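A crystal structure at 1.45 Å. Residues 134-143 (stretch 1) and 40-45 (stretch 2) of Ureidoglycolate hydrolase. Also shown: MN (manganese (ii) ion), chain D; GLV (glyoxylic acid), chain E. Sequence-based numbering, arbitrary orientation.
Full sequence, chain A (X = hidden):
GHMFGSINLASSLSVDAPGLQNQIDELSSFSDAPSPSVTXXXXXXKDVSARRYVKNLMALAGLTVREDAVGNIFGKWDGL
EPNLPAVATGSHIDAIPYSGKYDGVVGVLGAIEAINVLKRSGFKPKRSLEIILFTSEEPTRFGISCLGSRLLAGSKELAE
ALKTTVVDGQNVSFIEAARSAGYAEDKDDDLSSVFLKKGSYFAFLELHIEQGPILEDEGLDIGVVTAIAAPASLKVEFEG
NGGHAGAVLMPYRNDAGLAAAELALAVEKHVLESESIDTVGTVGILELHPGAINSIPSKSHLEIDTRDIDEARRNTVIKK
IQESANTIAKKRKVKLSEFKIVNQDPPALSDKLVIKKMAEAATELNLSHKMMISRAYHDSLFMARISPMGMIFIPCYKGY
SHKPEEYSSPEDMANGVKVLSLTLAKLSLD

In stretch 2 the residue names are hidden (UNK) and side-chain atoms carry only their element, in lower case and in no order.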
# COMPACT_ATOMS: atom_id res chain seq x y z
N PHE A 134 -25.18 14.11 5.81
CA PHE A 134 -24.92 13.45 4.54
C PHE A 134 -24.25 12.10 4.80
O PHE A 134 -23.44 11.97 5.72
CB PHE A 134 -24.10 14.35 3.64
CG PHE A 134 -24.82 15.61 3.25
CD1 PHE A 134 -25.68 15.62 2.16
CD2 PHE A 134 -24.69 16.77 4.00
CE1 PHE A 134 -26.37 16.77 1.81
CE2 PHE A 134 -25.38 17.93 3.65
CZ PHE A 134 -26.22 17.93 2.56
N THR A 135 -24.60 11.09 4.02
CA THR A 135 -24.18 9.74 4.34
C THR A 135 -22.65 9.57 4.28
O THR A 135 -22.08 8.77 5.03
CB THR A 135 -24.90 8.69 3.46
OG1 THR A 135 -24.82 7.41 4.09
CG2 THR A 135 -24.32 8.63 2.04
N SER A 136 -22.01 10.33 3.41
CA SER A 136 -20.56 10.36 3.28
C SER A 136 -20.21 11.49 2.35
O SER A 136 -20.91 11.70 1.35
CB SER A 136 -20.05 9.04 2.69
OG SER A 136 -18.74 9.19 2.17
N GLU A 137 -19.14 12.22 2.66
CA GLU A 137 -18.67 13.28 1.77
C GLU A 137 -17.27 12.99 1.26
O GLU A 137 -16.87 13.48 0.20
CB GLU A 137 -18.72 14.63 2.51
CG GLU A 137 -18.34 15.83 1.65
CD GLU A 137 -16.88 16.19 1.71
OE1 GLU A 137 -16.13 15.63 2.55
OE2 GLU A 137 -16.47 17.04 0.89
N GLU A 138 -16.50 12.21 2.02
CA GLU A 138 -15.12 11.92 1.65
C GLU A 138 -15.03 10.77 0.64
O GLU A 138 -15.84 9.84 0.69
CB GLU A 138 -14.27 11.63 2.89
CG GLU A 138 -14.27 12.78 3.89
CD GLU A 138 -13.34 13.90 3.52
OE1 GLU A 138 -12.86 13.98 2.36
OE2 GLU A 138 -13.08 14.71 4.43
N PRO A 139 -14.05 10.82 -0.28
CA PRO A 139 -13.96 9.82 -1.36
C PRO A 139 -13.22 8.55 -0.96
O PRO A 139 -12.94 7.71 -1.82
CB PRO A 139 -13.16 10.56 -2.43
CG PRO A 139 -12.25 11.45 -1.65
CD PRO A 139 -13.11 11.94 -0.49
N THR A 140 -12.92 8.39 0.33
CA THR A 140 -12.03 7.32 0.81
C THR A 140 -12.38 5.90 0.36
O THR A 140 -11.51 5.16 -0.12
CB THR A 140 -11.99 7.32 2.36
OG1 THR A 140 -11.70 8.65 2.81
CG2 THR A 140 -10.91 6.37 2.88
N ARG A 141 -13.64 5.51 0.53
CA ARG A 141 -13.97 4.11 0.33
C ARG A 141 -14.15 3.72 -1.14
O ARG A 141 -13.57 2.73 -1.58
CB ARG A 141 -15.21 3.71 1.12
CG ARG A 141 -15.46 2.21 1.05
CD ARG A 141 -16.34 1.69 2.17
NE ARG A 141 -16.35 0.23 2.14
CZ ARG A 141 -16.92 -0.56 3.05
NH1 ARG A 141 -17.56 -0.04 4.09
NH2 ARG A 141 -16.84 -1.88 2.90
N PHE A 142 -14.95 4.48 -1.87
CA PHE A 142 -15.29 4.13 -3.25
C PHE A 142 -14.69 5.07 -4.30
O PHE A 142 -14.94 4.90 -5.49
CB PHE A 142 -16.81 4.04 -3.42
CG PHE A 142 -17.46 3.03 -2.52
CD1 PHE A 142 -17.28 1.67 -2.74
CD2 PHE A 142 -18.24 3.43 -1.44
CE1 PHE A 142 -17.86 0.74 -1.92
CE2 PHE A 142 -18.82 2.50 -0.60
CZ PHE A 142 -18.63 1.14 -0.85
N GLY A 143 -13.91 6.06 -3.87
CA GLY A 143 -13.34 7.02 -4.80
C GLY A 143 -14.32 8.11 -5.21
O GLY A 143 -14.03 8.94 -6.07
N UNK A 40 -12.57 7.44 9.95
CA UNK A 40 -13.93 6.92 10.03
C UNK A 40 -14.55 6.85 8.65
O UNK A 40 -14.95 7.86 8.08
c UNK A 40 -16.91 7.79 12.35
c UNK A 40 -16.19 7.19 11.14
c UNK A 40 -14.79 7.76 10.98
c UNK A 40 -16.50 10.10 13.14
n UNK A 40 -15.83 9.66 14.20
n UNK A 40 -16.67 11.40 12.97
n UNK A 40 -17.02 9.24 12.26
N UNK A 41 -14.61 5.63 8.13
CA UNK A 41 -14.97 5.41 6.74
C UNK A 41 -16.41 4.94 6.58
O UNK A 41 -16.92 4.15 7.39
c UNK A 41 -14.33 4.13 4.66
c UNK A 41 -13.99 4.39 6.11
c UNK A 41 -12.56 4.92 6.24
N UNK A 42 -17.06 5.46 5.54
CA UNK A 42 -18.41 5.10 5.14
C UNK A 42 -18.75 3.63 5.33
O UNK A 42 -18.04 2.76 4.81
c UNK A 42 -21.12 5.63 3.69
c UNK A 42 -19.88 5.53 1.54
c UNK A 42 -18.62 5.50 3.67
c UNK A 42 -19.90 5.06 2.97
N UNK A 43 -19.82 3.38 6.09
CA UNK A 43 -20.44 2.07 6.32
C UNK A 43 -19.66 1.08 7.20
O UNK A 43 -20.10 -0.04 7.40
c UNK A 43 -23.89 3.43 3.93
o UNK A 43 -24.72 3.95 1.72
c UNK A 43 -20.85 1.38 5.00
c UNK A 43 -22.94 2.80 4.73
c UNK A 43 -21.83 2.01 2.77
c UNK A 43 -22.77 2.62 1.96
c UNK A 43 -23.80 3.33 2.54
c UNK A 43 -21.89 2.08 4.15
N UNK A 44 -18.50 1.49 7.72
CA UNK A 44 -17.80 0.66 8.69
C UNK A 44 -18.49 0.71 10.05
O UNK A 44 -19.40 1.52 10.27
o UNK A 44 -16.33 2.44 9.37
c UNK A 44 -16.35 1.10 8.86
c UNK A 44 -15.60 1.03 7.53
N UNK A 45 -18.04 -0.14 10.96
CA UNK A 45 -18.58 -0.16 12.32
C UNK A 45 -18.45 1.19 13.04
O UNK A 45 -19.38 1.62 13.72
o UNK A 45 -15.99 -1.67 14.41
c UNK A 45 -17.97 -1.31 13.15
o UNK A 45 -15.79 -0.50 12.56
c UNK A 45 -16.48 -1.14 13.39
MN MN D . -12.46 16.77 4.30
C1 GLV E . -13.04 17.14 0.93
O1 GLV E . -14.14 17.93 1.20
C2 GLV E . -11.98 17.82 0.13
O2 GLV E . -12.15 19.03 -0.22
O3 GLV E . -10.93 17.18 -0.18
O HOH W 1 -13.38 8.43 5.03
O HOH W 2 -17.52 -2.05 6.24
O HOH W 3 -14.53 17.19 3.91
O HOH W 4 -12.05 18.45 3.69

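Position 40 carries seven side-chain atoms: three carbons in a chain, a nitrogen, then a carbon bearing two further nitrogens. They are out of reach of stretch 1. The terminal planar group is a guanidinium, so the residue is Arg40, and its three side-chain nitrogens are hydrogen-bonded elsewhere in the structure. Water 1 donates weakly to Arg40 O at 3.5 Å and lies 2.8 Å from Thr140 OG1.

Position 41 has three side-chain carbons, forked at CB with no heteroatom, and the fork faces Thr140 and Arg141. Branching at the first carbon with two methyls identifies Val41. CG1 packs 3.7 Å from Arg141 CB, and CG2 lies 4.0 Å from Thr140 CG2.

Position 42 has four carbons, forked at the second rather than the first, lying against Thr135, Ser136 and the edge of the Phe142 ring. This is Leu42, with chi1 t and chi2 p. Its CD1 lies 3.5 Å from Thr135 O, while CD2 is 3.7 Å from Ser136 CB and 3.9 Å from Phe142 CE2.

At position 43 one carbon, near Arg141, leads to a six-carbon ring that bears a single oxygen and approaches Thr135. Only tyrosine explains this. Tyr43 has CE1 4.1 Å from Thr135 OG1, oblique to the ring, and CB 3.7 Å from Arg141 NH1; its OH is hydrogen-bonded elsewhere in the structure. Its phi of 72° and psi of 1° suit the third residue of a type II turn.

Position 44 shows CB carrying one oxygen and one carbon, the latter near Arg141. This branching identifies Thr44; its chi1 is 62° (p). Its CG2 is 4.1 Å from Arg141 NH1. OG1 donates to Val41 O at 2.7 Å, beside the backbone bond from Thr44 N to Val41 O at 3.1 Å, so two donors from one residue close the turn. As N-cap, Thr44 also caps a backbone N just past the stretch.

Position 45 has two carbons, the second carrying two oxygens, and does not touch stretch 1. This short carboxylate is Asp45, which begins the helix.

The contact buries 418 Å² and joins apolar packing to one direct hydrogen bond. Arg141 extends with chi1 to chi3 all t, which carries NH1 to Leu42 O at 2.9 Å with an N-H...acceptor angle of 165°. The carbonyl lies at the guanidinium edge, where N-H bonds point. Arg141 NH1 also donates to water 2 at 2.9 Å. Around this polar anchor, Leu42 packs beside Thr135, Ser136 and Phe142, and Val41 covers the aliphatic base of Arg141.

Stretch 2, residues 40-45: RVLYTD
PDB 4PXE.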